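Local coordinates for hypothetical protein SIFV0014 (Sulfolobus islandicus filamentous virus, PDB 2H36) that is of unknown function but may act as an anti-CRISPR protein that counters the adaptive immunity of the archaeal host, at residues 39-50 against 94-105. Sequence-based numbering, arbitrary orientation.
Sequences KIKFKDPLKVTE and KEDNKIYIYEVQ
In Tyr-102, a first torsion of -74° sets the ring beside its own backbone N, where Pro-45 can lie flat on it; in Phe-42, a similar turn (chi1 -64°) brings the ring alongside the partner strand, next to Ile-101 and Val-104. The proline packs by a CH-pi contact, CB of Pro-45 standing 3.6 Å from the centroid of the Tyr-102 ring and only 7° off its normal, while CG leans toward CZ. The phenylalanine presents its edge to Val-104, CE1 of Phe-42 lying 4.1 Å from CG2 of Val-104. Its two faces are taken by Ile-40 CG2 and Leu-46 CB.

This is a worked example of one long strand serving two short ones. Before the corner at 43-44, Ile-40 and Val-104 form an antiparallel hydrogen-bonded pair, and Phe-42 N reaches Tyr-102 O at 2.9 Å. Beyond it, Leu-46 N binds Ile-101 O on a lone pair, in the carbonyl plane, again at 2.9 Å. The long strand adjusts nearby with a classic beta bulge, Tyr-102 and Glu-103 both facing Thr-91.

On the sheet face that also carries Lys-41 and Glu-103, Lys-47 runs extended alongside Tyr-100, its CG 3.7 Å from Tyr-100 CE2. The carboxylate of Glu-103 has Lys-39 and Lys-41 nearby, short of salt bridges, a setting that would favour its charged form. At the far end Glu-50 OE2 offers its anti lone pair to Lys-94 NZ in a 2.7 Å salt bridge, tying the start of helix 50-55 to the approach of the hairpin turn.

Helix 19-30 packs on the opposite sheet face, touching Ile-40, Leu-46 and Val-48, while Tyr-53 of helix 50-55 meets Val-48 and Ile-99; strand 85-94 pairs along the other edge of strand 98-109, placing the latter between it and strands 37-42 and 45-49.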
ATOM      1  N   LYS A  39      -5.499  -9.562   6.959  1.00 25.54           N
ATOM      2  CA  LYS A  39      -4.053  -9.695   7.095  1.00 26.18           C
ATOM      3  C   LYS A  39      -3.569 -10.377   5.829  1.00 26.31           C
ATOM      4  O   LYS A  39      -4.057 -11.460   5.495  1.00 26.71           O
ATOM      5  CB  LYS A  39      -3.617 -10.546   8.277  1.00 26.42           C
ATOM      6  CG  LYS A  39      -2.132 -10.838   8.336  1.00 28.58           C
ATOM      7  CD  LYS A  39      -1.839 -11.941   9.347  1.00 31.98           C
ATOM      8  CE  LYS A  39      -0.340 -12.188   9.463  1.00 35.00           C
ATOM      9  NZ  LYS A  39      -0.006 -13.361  10.354  1.00 37.34           N
ATOM     10  N   ILE A  40      -2.549  -9.779   5.182  1.00 26.09           N
ATOM     11  CA  ILE A  40      -1.985 -10.383   3.970  1.00 25.75           C
ATOM     12  C   ILE A  40      -0.488 -10.585   4.156  1.00 25.79           C
ATOM     13  O   ILE A  40       0.245  -9.615   4.398  1.00 25.84           O
ATOM     14  CB  ILE A  40      -2.083  -9.540   2.701  1.00 25.46           C
ATOM     15  CG1 ILE A  40      -3.527  -9.113   2.451  1.00 26.17           C
ATOM     16  CG2 ILE A  40      -1.517 -10.299   1.512  1.00 24.59           C
ATOM     17  CD1 ILE A  40      -3.662  -7.979   1.390  1.00 26.06           C
ATOM     18  N   LYS A  41      -0.037 -11.834   4.039  1.00 25.83           N
ATOM     19  CA  LYS A  41       1.393 -12.155   4.146  1.00 26.21           C
ATOM     20  C   LYS A  41       2.000 -12.533   2.803  1.00 26.46           C
ATOM     21  O   LYS A  41       1.424 -13.318   2.052  1.00 26.59           O
ATOM     22  CB  LYS A  41       1.614 -13.312   5.100  1.00 26.12           C
ATOM     23  CG  LYS A  41       1.974 -12.955   6.516  1.00 26.57           C
ATOM     24  CD  LYS A  41       2.904 -14.053   7.019  1.00 28.55           C
ATOM     25  CE  LYS A  41       2.767 -14.336   8.495  1.00 29.21           C
ATOM     26  NZ  LYS A  41       3.176 -15.762   8.727  1.00 30.42           N
ATOM     27  N   PHE A  42       3.177 -11.989   2.506  1.00 26.97           N
ATOM     28  CA  PHE A  42       3.835 -12.238   1.219  1.00 27.29           C
ATOM     29  C   PHE A  42       5.091 -13.098   1.294  1.00 27.63           C
ATOM     30  O   PHE A  42       6.082 -12.696   1.906  1.00 27.65           O
ATOM     31  CB  PHE A  42       4.234 -10.918   0.550  1.00 27.05           C
ATOM     32  CG  PHE A  42       3.067 -10.041   0.180  1.00 26.80           C
ATOM     33  CD1 PHE A  42       2.658  -9.010   1.025  1.00 26.48           C
ATOM     34  CD2 PHE A  42       2.382 -10.234  -1.017  1.00 26.78           C
ATOM     35  CE1 PHE A  42       1.582  -8.185   0.687  1.00 25.99           C
ATOM     36  CE2 PHE A  42       1.310  -9.413  -1.370  1.00 26.96           C
ATOM     37  CZ  PHE A  42       0.908  -8.384  -0.510  1.00 26.55           C
ATOM     38  N   LYS A  43       5.043 -14.265   0.636  1.00 28.19           N
ATOM     39  CA  LYS A  43       6.181 -15.200   0.590  1.00 28.59           C
ATOM     40  C   LYS A  43       7.282 -14.322  -0.011  1.00 28.93           C
ATOM     41  O   LYS A  43       8.268 -13.980   0.653  1.00 28.71           O
ATOM     42  CB  LYS A  43       5.807 -16.429  -0.255  0.60 28.53           C
ATOM     43  CG  LYS A  43       6.823 -17.577  -0.259  0.60 28.64           C
ATOM     44  CD  LYS A  43       6.360 -18.750  -1.147  0.60 28.53           C
ATOM     45  CE  LYS A  43       5.256 -19.592  -0.484  0.60 28.31           C
ATOM     46  NZ  LYS A  43       4.654 -20.605  -1.410  0.60 27.77           N
ATOM     47  N   ASP A  44       7.000 -13.867  -1.252  1.00 29.25           N
ATOM     48  CA  ASP A  44       7.927 -13.015  -1.980  1.00 29.51           C
ATOM     49  C   ASP A  44       7.305 -11.660  -1.663  1.00 29.54           C
ATOM     50  O   ASP A  44       6.079 -11.514  -1.755  1.00 29.61           O
ATOM     51  CB  ASP A  44       7.991 -13.359  -3.468  1.00 29.42           C
ATOM     52  CG  ASP A  44       8.209 -14.841  -3.707  1.00 29.87           C
ATOM     53  OD1 ASP A  44       9.245 -15.380  -3.245  1.00 29.91           O
ATOM     54  OD2 ASP A  44       7.337 -15.466  -4.354  1.00 30.59           O
ATOM     55  N   PRO A  45       8.138 -10.667  -1.286  1.00 29.52           N
ATOM     56  CA  PRO A  45       7.599  -9.361  -0.906  1.00 29.56           C
ATOM     57  C   PRO A  45       7.116  -8.568  -2.119  1.00 29.59           C
ATOM     58  O   PRO A  45       7.641  -8.736  -3.216  1.00 29.56           O
ATOM     59  CB  PRO A  45       8.786  -8.672  -0.232  1.00 29.32           C
ATOM     60  CG  PRO A  45       9.969  -9.292  -0.862  1.00 29.56           C
ATOM     61  CD  PRO A  45       9.596 -10.728  -1.083  1.00 29.57           C
ATOM     62  N   LEU A  46       6.104  -7.730  -1.914  1.00 29.82           N
ATOM     63  CA  LEU A  46       5.529  -6.955  -2.989  1.00 30.01           C
ATOM     64  C   LEU A  46       6.331  -5.692  -3.176  1.00 30.18           C
ATOM     65  O   LEU A  46       6.212  -4.770  -2.373  1.00 30.37           O
ATOM     66  CB  LEU A  46       4.093  -6.594  -2.662  1.00 30.05           C
ATOM     67  CG  LEU A  46       3.368  -5.974  -3.847  1.00 30.72           C
ATOM     68  CD1 LEU A  46       2.714  -7.072  -4.652  1.00 31.66           C
ATOM     69  CD2 LEU A  46       2.333  -4.982  -3.378  1.00 31.84           C
ATOM     70  N   LYS A  47       7.150  -5.671  -4.230  1.00 30.39           N
ATOM     71  CA  LYS A  47       8.041  -4.545  -4.574  1.00 30.53           C
ATOM     72  C   LYS A  47       7.203  -3.310  -4.898  1.00 30.35           C
ATOM     73  O   LYS A  47       6.090  -3.422  -5.397  1.00 30.77           O
ATOM     74  CB  LYS A  47       8.939  -4.946  -5.742  1.00 30.69           C
ATOM     75  CG  LYS A  47      10.111  -4.034  -6.031  1.00 31.57           C
ATOM     76  CD  LYS A  47      10.732  -4.463  -7.356  1.00 33.88           C
ATOM     77  CE  LYS A  47      12.114  -3.873  -7.559  1.00 35.08           C
ATOM     78  NZ  LYS A  47      12.958  -4.704  -8.478  1.00 35.35           N
ATOM     79  N   VAL A  48       7.728  -2.136  -4.475  1.00 30.01           N
ATOM     80  CA  VAL A  48       6.961  -0.923  -4.673  1.00 29.73           C
ATOM     81  C   VAL A  48       7.872   0.283  -4.522  1.00 29.38           C
ATOM     82  O   VAL A  48       8.861   0.233  -3.814  1.00 28.85           O
ATOM     83  CB  VAL A  48       5.831  -1.004  -3.583  1.00 29.95           C
ATOM     84  CG1 VAL A  48       5.919   0.102  -2.517  1.00 30.55           C
ATOM     85  CG2 VAL A  48       4.471  -1.056  -4.234  1.00 29.84           C
ATOM     86  N   THR A  49       7.562   1.364  -5.214  1.00 29.77           N
ATOM     87  CA  THR A  49       8.429   2.535  -5.137  1.00 30.15           C
ATOM     88  C   THR A  49       7.955   3.389  -3.977  1.00 30.66           C
ATOM     89  O   THR A  49       6.846   3.180  -3.480  1.00 30.97           O
ATOM     90  CB  THR A  49       8.464   3.323  -6.457  1.00 29.74           C
ATOM     91  OG1 THR A  49       7.307   4.155  -6.552  1.00 29.56           O
ATOM     92  CG2 THR A  49       8.485   2.366  -7.622  1.00 29.32           C
ATOM     93  N   GLU A  50       8.794   4.325  -3.532  1.00 31.21           N
ATOM     94  CA  GLU A  50       8.457   5.183  -2.393  1.00 31.86           C
ATOM     95  C   GLU A  50       7.140   5.929  -2.635  1.00 32.00           C
ATOM     96  O   GLU A  50       6.269   5.968  -1.757  1.00 31.90           O
ATOM     97  CB  GLU A  50       9.594   6.166  -2.083  1.00 31.66           C
ATOM     98  CG  GLU A  50      10.812   5.531  -1.408  1.00 32.13           C
ATOM     99  CD  GLU A  50      12.092   6.381  -1.522  1.00 32.89           C
ATOM    100  OE1 GLU A  50      12.435   6.848  -2.645  1.00 34.10           O
ATOM    101  OE2 GLU A  50      12.780   6.557  -0.487  1.00 33.87           O
ATOM    102  N   LYS A  94      13.445  -2.218   2.980  1.00 30.06           N
ATOM    103  CA  LYS A  94      13.579  -1.173   1.990  1.00 30.58           C
ATOM    104  C   LYS A  94      15.019  -1.126   1.543  1.00 30.93           C
ATOM    105  O   LYS A  94      15.922  -0.947   2.362  1.00 30.86           O
ATOM    106  CB  LYS A  94      13.140   0.167   2.585  1.00 30.60           C
ATOM    107  CG  LYS A  94      13.455   1.365   1.715  1.00 31.27           C
ATOM    108  CD  LYS A  94      12.626   2.566   2.156  1.00 31.99           C
ATOM    109  CE  LYS A  94      13.075   3.799   1.330  1.00 32.71           C
ATOM    110  NZ  LYS A  94      11.967   4.821   1.466  1.00 33.31           N
ATOM    111  N   GLU A  95      15.241  -1.304   0.244  1.00 31.68           N
ATOM    112  CA  GLU A  95      16.596  -1.212  -0.276  1.00 32.74           C
ATOM    113  C   GLU A  95      16.931  -0.879  -1.740  1.00 32.91           C
ATOM    114  O   GLU A  95      16.830  -1.732  -2.638  1.00 32.85           O
ATOM    115  CB  GLU A  95      17.447  -2.439   0.131  1.00 32.89           C
ATOM    116  CG  GLU A  95      17.056  -3.809  -0.461  1.00 33.18           C
ATOM    117  CD  GLU A  95      18.207  -4.814  -0.308  1.00 33.50           C
ATOM    118  OE1 GLU A  95      18.085  -5.708   0.569  1.00 33.57           O
ATOM    119  OE2 GLU A  95      19.241  -4.687  -1.034  1.00 33.99           O
ATOM    120  N   ASP A  96      16.963   0.297  -2.138  1.00 33.28           N
ATOM    121  CA  ASP A  96      16.744   1.435  -1.314  1.00 33.48           C
ATOM    122  C   ASP A  96      15.963   2.240  -2.287  1.00 33.35           C
ATOM    123  O   ASP A  96      16.077   2.068  -3.482  1.00 33.41           O
ATOM    124  CB  ASP A  96      17.832   2.055  -0.481  1.00 33.77           C
ATOM    125  CG  ASP A  96      17.286   2.803   0.677  1.00 34.43           C
ATOM    126  OD1 ASP A  96      16.247   3.453   0.487  1.00 34.44           O
ATOM    127  OD2 ASP A  96      17.873   2.725   1.769  1.00 34.93           O
ATOM    128  N   ASN A  97      15.007   3.004  -1.636  1.00 32.86           N
ATOM    129  CA  ASN A  97      14.128   3.778  -2.547  1.00 32.25           C
ATOM    130  C   ASN A  97      13.034   2.820  -3.088  1.00 31.68           C
ATOM    131  O   ASN A  97      11.974   3.285  -3.549  1.00 32.11           O
ATOM    132  CB  ASN A  97      14.640   4.871  -3.562  1.00 32.16           C
ATOM    133  CG  ASN A  97      16.160   5.203  -3.437  1.00 32.65           C
ATOM    134  OD1 ASN A  97      16.800   4.989  -2.399  1.00 32.77           O
ATOM    135  ND2 ASN A  97      16.716   5.775  -4.514  1.00 32.33           N
ATOM    136  N   LYS A  98      13.238   1.488  -2.867  1.00 30.46           N
ATOM    137  CA  LYS A  98      12.233   0.536  -3.358  1.00 29.20           C
ATOM    138  C   LYS A  98      11.812  -0.184  -2.088  1.00 28.46           C
ATOM    139  O   LYS A  98      12.644  -0.679  -1.331  1.00 28.62           O
ATOM    140  CB  LYS A  98      12.626  -0.496  -4.435  1.00 29.17           C
ATOM    141  CG  LYS A  98      13.819  -0.186  -5.319  1.00 29.17           C
ATOM    142  CD  LYS A  98      13.641   1.057  -6.161  1.00 29.38           C
ATOM    143  CE  LYS A  98      15.057   1.624  -6.463  1.00 29.98           C
ATOM    144  NZ  LYS A  98      14.930   3.090  -6.857  1.00 31.56           N
ATOM    145  N   ILE A  99      10.511  -0.244  -1.865  1.00 27.51           N
ATOM    146  CA  ILE A  99       9.950  -0.811  -0.651  1.00 26.31           C
ATOM    147  C   ILE A  99       9.439  -2.224  -0.906  1.00 25.89           C
ATOM    148  O   ILE A  99       8.639  -2.455  -1.812  1.00 25.34           O
ATOM    149  CB  ILE A  99       8.850   0.115  -0.098  1.00 26.19           C
ATOM    150  CG1 ILE A  99       9.462   1.488   0.186  1.00 25.19           C
ATOM    151  CG2 ILE A  99       8.179  -0.495   1.133  1.00 25.95           C
ATOM    152  CD1 ILE A  99       8.502   2.482   0.714  1.00 25.34           C
ATOM    153  N   TYR A 100       9.936  -3.162  -0.103  1.00 25.70           N
ATOM    154  CA  TYR A 100       9.607  -4.575  -0.238  1.00 25.54           C
ATOM    155  C   TYR A 100       8.723  -4.971   0.918  1.00 25.82           C
ATOM    156  O   TYR A 100       9.229  -5.276   2.005  1.00 25.89           O
ATOM    157  CB  TYR A 100      10.876  -5.436  -0.255  1.00 25.11           C
ATOM    158  CG  TYR A 100      11.776  -5.163  -1.443  1.00 24.73           C
ATOM    159  CD1 TYR A 100      12.748  -4.165  -1.383  1.00 23.83           C
ATOM    160  CD2 TYR A 100      11.645  -5.887  -2.631  1.00 24.88           C
ATOM    161  CE1 TYR A 100      13.569  -3.891  -2.463  1.00 24.24           C
ATOM    162  CE2 TYR A 100      12.471  -5.618  -3.733  1.00 25.35           C
ATOM    163  CZ  TYR A 100      13.433  -4.614  -3.637  1.00 24.84           C
ATOM    164  OH  TYR A 100      14.265  -4.321  -4.697  1.00 24.17           O
ATOM    165  N   ILE A 101       7.407  -4.941   0.676  1.00 25.83           N
ATOM    166  CA  ILE A 101       6.395  -5.279   1.679  1.00 25.70           C
ATOM    167  C   ILE A 101       6.320  -6.779   1.898  1.00 26.06           C
ATOM    168  O   ILE A 101       6.064  -7.544   0.965  1.00 25.88           O
ATOM    169  CB  ILE A 101       4.994  -4.794   1.247  1.00 25.72           C
ATOM    170  CG1 ILE A 101       5.000  -3.278   1.043  1.00 25.41           C
ATOM    171  CG2 ILE A 101       3.922  -5.226   2.267  1.00 24.59           C
ATOM    172  CD1 ILE A 101       3.893  -2.775   0.142  1.00 25.02           C
ATOM    173  N   TYR A 102       6.527  -7.196   3.140  1.00 26.54           N
ATOM    174  CA  TYR A 102       6.343  -8.589   3.504  1.00 27.32           C
ATOM    175  C   TYR A 102       4.970  -8.855   4.118  1.00 28.57           C
ATOM    176  O   TYR A 102       4.477  -9.982   4.071  1.00 28.88           O
ATOM    177  CB  TYR A 102       7.448  -9.049   4.432  1.00 26.47           C
ATOM    178  CG  TYR A 102       8.759  -9.257   3.726  1.00 26.28           C
ATOM    179  CD1 TYR A 102       9.642  -8.187   3.503  1.00 25.38           C
ATOM    180  CD2 TYR A 102       9.128 -10.524   3.276  1.00 25.63           C
ATOM    181  CE1 TYR A 102      10.859  -8.380   2.847  1.00 24.42           C
ATOM    182  CE2 TYR A 102      10.341 -10.727   2.623  1.00 25.29           C
ATOM    183  CZ  TYR A 102      11.201  -9.654   2.413  1.00 25.28           C
ATOM    184  OH  TYR A 102      12.398  -9.870   1.772  1.00 25.76           O
ATOM    185  N   GLU A 103       4.337  -7.815   4.657  1.00 29.85           N
ATOM    186  CA  GLU A 103       3.073  -7.996   5.357  1.00 31.63           C
ATOM    187  C   GLU A 103       2.145  -6.807   5.634  1.00 31.55           C
ATOM    188  O   GLU A 103       2.566  -5.781   6.181  1.00 31.92           O
ATOM    189  CB  GLU A 103       3.347  -8.480   6.791  1.00 31.25           C
ATOM    190  CG  GLU A 103       2.095  -8.831   7.580  1.00 33.34           C
ATOM    191  CD  GLU A 103       2.393  -9.540   8.899  1.00 34.15           C
ATOM    192  OE1 GLU A 103       3.407 -10.284   8.992  1.00 37.02           O
ATOM    193  OE2 GLU A 103       1.584  -9.366   9.845  1.00 37.98           O
ATOM    194  N   VAL A 104       0.886  -6.949   5.230  1.00 31.67           N
ATOM    195  CA  VAL A 104      -0.081  -5.883   5.455  1.00 32.01           C
ATOM    196  C   VAL A 104      -1.184  -6.392   6.371  1.00 32.31           C
ATOM    197  O   VAL A 104      -1.650  -7.536   6.252  1.00 33.00           O
ATOM    198  CB  VAL A 104      -0.745  -5.349   4.162  1.00 32.18           C
ATOM    199  CG1 VAL A 104      -1.509  -4.048   4.463  1.00 32.17           C
ATOM    200  CG2 VAL A 104       0.276  -5.113   3.064  1.00 31.73           C
ATOM    201  N   GLN A 105      -1.615  -5.521   7.271  1.00 31.74           N
ATOM    202  CA  GLN A 105      -2.585  -5.864   8.262  1.00 30.99           C
ATOM    203  C   GLN A 105      -3.492  -4.667   8.427  1.00 30.66           C
ATOM    204  O   GLN A 105      -3.037  -3.521   8.342  1.00 30.71           O
ATOM    205  CB  GLN A 105      -1.843  -6.111   9.545  1.00 31.14           C
ATOM    206  CG  GLN A 105      -2.558  -6.939  10.552  1.00 32.34           C
ATOM    207  CD  GLN A 105      -1.572  -7.558  11.492  1.00 34.38           C
ATOM    208  OE1 GLN A 105      -0.494  -6.994  11.735  1.00 34.66           O
ATOM    209  NE2 GLN A 105      -1.908  -8.731  12.017  1.00 35.75           N
TER